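Local atomic coordinates of serine protease inhibitor (Thermoanaerobacter tengcongensis, PDB entry 2PEF), a protein that probably inhibits serine proteases and is captured here in the latent state, its reactive-centre loop inserted into a β-sheet. Residues Gly212-Tyr217 / His221-Ala226; Leu321-Gly326 / Phe353-Asn358. One frame throughout, in Å; residues are numbered along the deposited sequence.

Overall arrangement
Contact 1 is a β hairpin (212-217 with 221-226) of serpin sheet B; contact 2 brings segment 353-358 of the same sheet against segment 321-326, the start of the inserted reactive-centre loop in sheet A. Their centres lie about 8 Å apart. The hairpin and segment 353-358 share sheet B through neighbouring strands 222-229 and 345-357, where Val-225 N lies 2.8 Å from Ala-354 O in a probable hydrogen bond. A second tie runs between the sheets: Tyr-217 OH of the hairpin is 2.7 Å from Thr-323 OG1, probably hydrogen-bonded. Contact 1 is thereby joined to both halves of contact 2, next to the hinge end of the loop.

Contact 1: residues Gly212-Tyr217 / His221-Ala226; sequences GFVKPY and HYSFVA
Tyr-217, its CG anti to the carbonyl carbon (chi1 -65°), brings its ring alongside the partner strand, CD1 and CE1 nearest its backbone, while Phe-213, with CG between the backbone N and carbonyl carbon (chi1 63°), lays its ring face against Ala-226. Both belong to an antiparallel β hairpin of serpin sheet B. Two reciprocal pairs of backbone bonds zip it together. Phe-224 N donates to Lys-215 O at 2.7 Å, and Lys-215 N to Phe-224 O at 2.8 Å; Phe-213 and Ala-226 are matched likewise. Near the turn, Tyr-217 N reaches Tyr-222 O, which also lies at the edge of the Tyr-217 ring. At the other end Ala-226 CB stands over the Phe-213 ring in a CH-pi contact, 3.9 Å from the centroid. On the face shared by Val-214 and Ser-223, Val-214 CG1 packs on Ser-223 CB at 3.6 Å. Lys-215, on the other face, extends away from its partner strand and bends only at its last torsion, where NZ meets Glu-201 in a salt bridge. The Tyr-217 ring is further packed by Trp-170 in a stack and by Phe-166 edge-to-face; its hydroxyl is hydrogen-bonded to Thr-323 of sheet A, which should hold the hydroxyl end of the ring in place. That same oxygen, Tyr-217 OH, lies 3.3 Å from Phe-224 CD1, oblique to the phenyl ring.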
loop_
_atom_site.group_PDB
_atom_site.type_symbol
_atom_site.label_atom_id
_atom_site.label_comp_id
_atom_site.label_asym_id
_atom_site.label_seq_id
_atom_site.Cartn_x
_atom_site.Cartn_y
_atom_site.Cartn_z
ATOM N N GLY A 212 -8.649 12.083 -17.041
ATOM C CA GLY A 212 -8.520 12.283 -15.605
ATOM C C GLY A 212 -7.756 13.540 -15.279
ATOM O O GLY A 212 -7.535 14.381 -16.149
ATOM N N PHE A 213 -7.344 13.647 -14.021
ATOM C CA PHE A 213 -6.638 14.825 -13.532
ATOM C C PHE A 213 -5.697 14.486 -12.379
ATOM O O PHE A 213 -5.758 13.396 -11.791
ATOM C CB PHE A 213 -7.638 15.903 -13.092
ATOM C CG PHE A 213 -8.524 15.485 -11.943
ATOM C CD1 PHE A 213 -8.094 15.630 -10.624
ATOM C CD2 PHE A 213 -9.796 14.959 -12.180
ATOM C CE1 PHE A 213 -8.906 15.251 -9.561
ATOM C CE2 PHE A 213 -10.619 14.575 -11.118
ATOM C CZ PHE A 213 -10.173 14.717 -9.811
ATOM N N VAL A 214 -4.825 15.440 -12.067
ATOM C CA VAL A 214 -3.929 15.343 -10.922
ATOM C C VAL A 214 -4.183 16.575 -10.050
ATOM O O VAL A 214 -4.160 17.713 -10.538
ATOM C CB VAL A 214 -2.447 15.273 -11.362
ATOM C CG1 VAL A 214 -1.524 15.015 -10.168
ATOM C CG2 VAL A 214 -2.240 14.205 -12.430
ATOM N N LYS A 215 -4.475 16.334 -8.776
ATOM C CA LYS A 215 -4.753 17.401 -7.816
ATOM C C LYS A 215 -3.721 17.380 -6.697
ATOM O O LYS A 215 -3.552 16.354 -6.036
ATOM C CB LYS A 215 -6.167 17.258 -7.243
ATOM C CG LYS A 215 -6.501 18.269 -6.148
ATOM C CD LYS A 215 -7.970 18.191 -5.719
ATOM C CE LYS A 215 -8.337 19.345 -4.776
ATOM N NZ LYS A 215 -8.050 20.696 -5.356
ATOM N N PRO A 216 -3.027 18.513 -6.474
ATOM C CA PRO A 216 -1.960 18.563 -5.474
ATOM C C PRO A 216 -2.431 18.711 -4.023
ATOM O O PRO A 216 -3.424 19.397 -3.747
ATOM C CB PRO A 216 -1.179 19.811 -5.876
ATOM C CG PRO A 216 -2.213 20.714 -6.478
ATOM C CD PRO A 216 -3.192 19.806 -7.173
ATOM N N TYR A 217 -1.724 18.051 -3.109
ATOM C CA TYR A 217 -1.862 18.333 -1.682
ATOM C C TYR A 217 -0.961 19.502 -1.310
ATOM O O TYR A 217 -0.017 19.836 -2.039
ATOM C CB TYR A 217 -1.529 17.101 -0.834
ATOM C CG TYR A 217 -2.497 15.962 -1.047
ATOM C CD1 TYR A 217 -2.170 14.903 -1.891
ATOM C CD2 TYR A 217 -3.754 15.957 -0.427
ATOM C CE1 TYR A 217 -3.058 13.853 -2.104
ATOM C CE2 TYR A 217 -4.653 14.911 -0.632
ATOM C CZ TYR A 217 -4.297 13.867 -1.482
ATOM O OH TYR A 217 -5.162 12.827 -1.703
ATOM N N HIS A 221 4.285 17.935 -2.176
ATOM C CA HIS A 221 5.062 16.695 -2.057
ATOM C C HIS A 221 4.285 15.500 -2.580
ATOM O O HIS A 221 4.866 14.534 -3.096
ATOM C CB HIS A 221 5.449 16.453 -0.604
ATOM C CG HIS A 221 6.204 17.587 0.004
ATOM N ND1 HIS A 221 7.434 17.996 -0.464
ATOM C CD2 HIS A 221 5.908 18.396 1.048
ATOM C CE1 HIS A 221 7.864 19.009 0.269
ATOM N NE2 HIS A 221 6.954 19.271 1.191
ATOM N N TYR A 222 2.965 15.574 -2.436
ATOM C CA TYR A 222 2.076 14.490 -2.847
ATOM C C TYR A 222 0.927 15.037 -3.663
ATOM O O TYR A 222 0.559 16.201 -3.529
ATOM C CB TYR A 222 1.543 13.734 -1.625
ATOM C CG TYR A 222 2.651 13.237 -0.727
ATOM C CD1 TYR A 222 2.905 13.845 0.502
ATOM C CD2 TYR A 222 3.461 12.175 -1.119
ATOM C CE1 TYR A 222 3.936 13.391 1.326
ATOM C CE2 TYR A 222 4.490 11.715 -0.311
ATOM C CZ TYR A 222 4.725 12.330 0.906
ATOM O OH TYR A 222 5.749 11.879 1.703
ATOM N N SER A 223 0.368 14.188 -4.520
ATOM C CA SER A 223 -0.805 14.541 -5.301
ATOM C C SER A 223 -1.770 13.369 -5.400
ATOM O O SER A 223 -1.411 12.221 -5.130
ATOM C CB SER A 223 -0.414 15.014 -6.705
ATOM O OG SER A 223 0.312 16.230 -6.642
ATOM N N PHE A 224 -2.999 13.689 -5.779
ATOM C CA PHE A 224 -4.043 12.708 -5.974
ATOM C C PHE A 224 -4.275 12.577 -7.475
ATOM O O PHE A 224 -4.584 13.562 -8.152
ATOM C CB PHE A 224 -5.323 13.174 -5.264
ATOM C CG PHE A 224 -6.437 12.165 -5.279
ATOM C CD1 PHE A 224 -6.579 11.251 -4.238
ATOM C CD2 PHE A 224 -7.367 12.147 -6.315
ATOM C CE1 PHE A 224 -7.613 10.320 -4.235
ATOM C CE2 PHE A 224 -8.404 11.213 -6.320
ATOM C CZ PHE A 224 -8.529 10.307 -5.275
ATOM N N VAL A 225 -4.101 11.359 -7.983
ATOM C CA VAL A 225 -4.333 11.049 -9.389
ATOM C C VAL A 225 -5.698 10.377 -9.528
ATOM O O VAL A 225 -5.983 9.418 -8.811
ATOM C CB VAL A 225 -3.216 10.112 -9.923
ATOM C CG1 VAL A 225 -3.534 9.607 -11.336
ATOM C CG2 VAL A 225 -1.869 10.822 -9.887
ATOM N N ALA A 226 -6.537 10.889 -10.435
ATOM C CA ALA A 226 -7.845 10.287 -10.727
ATOM C C ALA A 226 -7.903 9.915 -12.200
ATOM O O ALA A 226 -7.590 10.743 -13.054
ATOM C CB ALA A 226 -8.976 11.248 -10.379
#

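Contact 2: residues Leu321-Gly326 / Phe353-Asn358; sequences LGTKAG and FAIIDN
Ile-355 CD1 points into the shallow notch between Thr-323 CG2 and Ala-325 CB, 3.9 Å from each. The contact joins two sheets of the serpin fold: Ile-355 comes from sheet B, and Thr-323 and Ala-325 from the loop strand that the latent state has inserted into sheet A. Ile-355 CD1 meets Thr-323 CG2 tip to tip, at the end of an outstretched ethyl branch: CG1 is anti to the carbonyl carbon and chi2, at 168°, carries CD1 straight on. With the CA atoms of Ala-325 and Ile-355 9.0 Å apart, the join is purely side-chain packing between sheets, not strand pairing. Around these three side chains, Ile-316 touches both Thr-323 and Ile-355, and Phe-365 touches both Ala-325 and Ile-355, while Phe-166 also packs on Ile-355. Thr-323 turns CG2 anti to its own nitrogen and leaves OG1 to the hydroxyl of Tyr-217, a hydrogen bond that would hold the methyl's direction. Further out, backbone bonds secure the inserted strand on both its sides: Thr-323 and Ala-325 pair with Ala-168 and Phe-166, and Lys-324 and Gly-326 with Ser-317 and Phe-315. The two methyl groups that this strand offers, Thr-323 CG2 and Ala-325 CB, are 4.7 Å apart, a spacing that lets the single methyl Ile-355 CD1 touch both.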
loop_
_atom_site.group_PDB
_atom_site.type_symbol
_atom_site.label_atom_id
_atom_site.label_comp_id
_atom_site.label_asym_id
_atom_site.label_seq_id
_atom_site.Cartn_x
_atom_site.Cartn_y
_atom_site.Cartn_z
ATOM N N LEU A 321 -11.445 18.727 3.071
ATOM C CA LEU A 321 -10.174 19.194 3.623
ATOM C C LEU A 321 -8.954 18.516 3.000
ATOM O O LEU A 321 -7.914 19.152 2.826
ATOM C CB LEU A 321 -10.161 19.026 5.151
ATOM C CG LEU A 321 -8.948 19.455 5.985
ATOM C CD1 LEU A 321 -8.761 20.962 5.979
ATOM C CD2 LEU A 321 -9.085 18.947 7.419
ATOM N N GLY A 322 -9.074 17.234 2.669
ATOM C CA GLY A 322 -7.938 16.502 2.126
ATOM C C GLY A 322 -8.151 15.011 2.037
ATOM O O GLY A 322 -9.225 14.544 1.638
ATOM N N THR A 323 -7.116 14.263 2.402
ATOM C CA THR A 323 -7.170 12.806 2.361
ATOM C C THR A 323 -6.385 12.219 3.524
ATOM O O THR A 323 -5.300 12.691 3.859
ATOM C CB THR A 323 -6.603 12.256 1.026
ATOM O OG1 THR A 323 -7.349 12.797 -0.074
ATOM C CG2 THR A 323 -6.660 10.727 0.969
ATOM N N LYS A 324 -6.963 11.201 4.153
ATOM C CA LYS A 324 -6.254 10.387 5.131
ATOM C C LYS A 324 -6.282 8.974 4.588
ATOM O O LYS A 324 -7.331 8.493 4.161
ATOM C CB LYS A 324 -6.949 10.418 6.493
ATOM C CG LYS A 324 -6.883 11.755 7.215
ATOM C CD LYS A 324 -7.707 11.719 8.491
ATOM C CE LYS A 324 -7.602 13.033 9.245
ATOM N N ALA A 325 -5.128 8.317 4.594
ATOM C CA ALA A 325 -5.032 6.946 4.117
ATOM C C ALA A 325 -4.083 6.167 5.014
ATOM O O ALA A 325 -3.102 6.717 5.522
ATOM C CB ALA A 325 -4.562 6.913 2.678
ATOM N N GLY A 326 -4.398 4.897 5.229
ATOM C CA GLY A 326 -3.608 4.051 6.108
ATOM C C GLY A 326 -3.456 2.655 5.539
ATOM O O GLY A 326 -4.325 2.168 4.812
ATOM N N PHE A 353 -7.649 5.556 -8.720
ATOM C CA PHE A 353 -6.933 6.684 -8.141
ATOM C C PHE A 353 -5.621 6.237 -7.527
ATOM O O PHE A 353 -5.419 5.049 -7.251
ATOM C CB PHE A 353 -7.793 7.412 -7.100
ATOM C CG PHE A 353 -8.039 6.608 -5.865
ATOM C CD1 PHE A 353 -7.154 6.664 -4.791
ATOM C CD2 PHE A 353 -9.155 5.794 -5.775
ATOM C CE1 PHE A 353 -7.376 5.902 -3.651
ATOM C CE2 PHE A 353 -9.384 5.025 -4.639
ATOM C CZ PHE A 353 -8.495 5.084 -3.571
ATOM N N ALA A 354 -4.739 7.207 -7.309
ATOM C CA ALA A 354 -3.491 6.967 -6.618
ATOM C C ALA A 354 -3.114 8.205 -5.826
ATOM O O ALA A 354 -3.439 9.329 -6.215
ATOM C CB ALA A 354 -2.401 6.611 -7.590
ATOM N N ILE A 355 -2.459 7.977 -4.694
ATOM C CA ILE A 355 -1.774 9.028 -3.965
ATOM C C ILE A 355 -0.303 8.863 -4.331
ATOM O O ILE A 355 0.298 7.826 -4.032
ATOM C CB ILE A 355 -1.986 8.891 -2.441
ATOM C CG1 ILE A 355 -3.479 9.038 -2.105
ATOM C CG2 ILE A 355 -1.122 9.904 -1.686
ATOM C CD1 ILE A 355 -3.842 8.636 -0.694
ATOM N N ILE A 356 0.265 9.871 -4.995
ATOM C CA ILE A 356 1.631 9.764 -5.516
ATOM C C ILE A 356 2.642 10.672 -4.821
ATOM O O ILE A 356 2.323 11.780 -4.383
ATOM C CB ILE A 356 1.710 9.984 -7.071
ATOM C CG1 ILE A 356 1.223 11.384 -7.470
ATOM C CG2 ILE A 356 0.954 8.883 -7.817
ATOM C CD1 ILE A 356 1.700 11.863 -8.846
ATOM N N ASP A 357 3.868 10.166 -4.735
ATOM C CA ASP A 357 5.033 10.923 -4.316
ATOM C C ASP A 357 5.516 11.680 -5.554
ATOM O O ASP A 357 6.004 11.075 -6.511
ATOM C CB ASP A 357 6.080 9.931 -3.779
ATOM C CG ASP A 357 7.511 10.460 -3.817
ATOM O OD1 ASP A 357 7.733 11.684 -3.710
ATOM O OD2 ASP A 357 8.425 9.613 -3.932
ATOM N N ASN A 358 5.362 13.006 -5.535
ATOM C CA ASN A 358 5.703 13.834 -6.696
ATOM C C ASN A 358 7.178 13.845 -7.107
ATOM O O ASN A 358 7.504 14.225 -8.236
ATOM C CB ASN A 358 5.162 15.258 -6.528
ATOM C CG ASN A 358 3.655 15.326 -6.661
ATOM O OD1 ASN A 358 3.060 14.631 -7.487
ATOM N ND2 ASN A 358 3.024 16.172 -5.846
#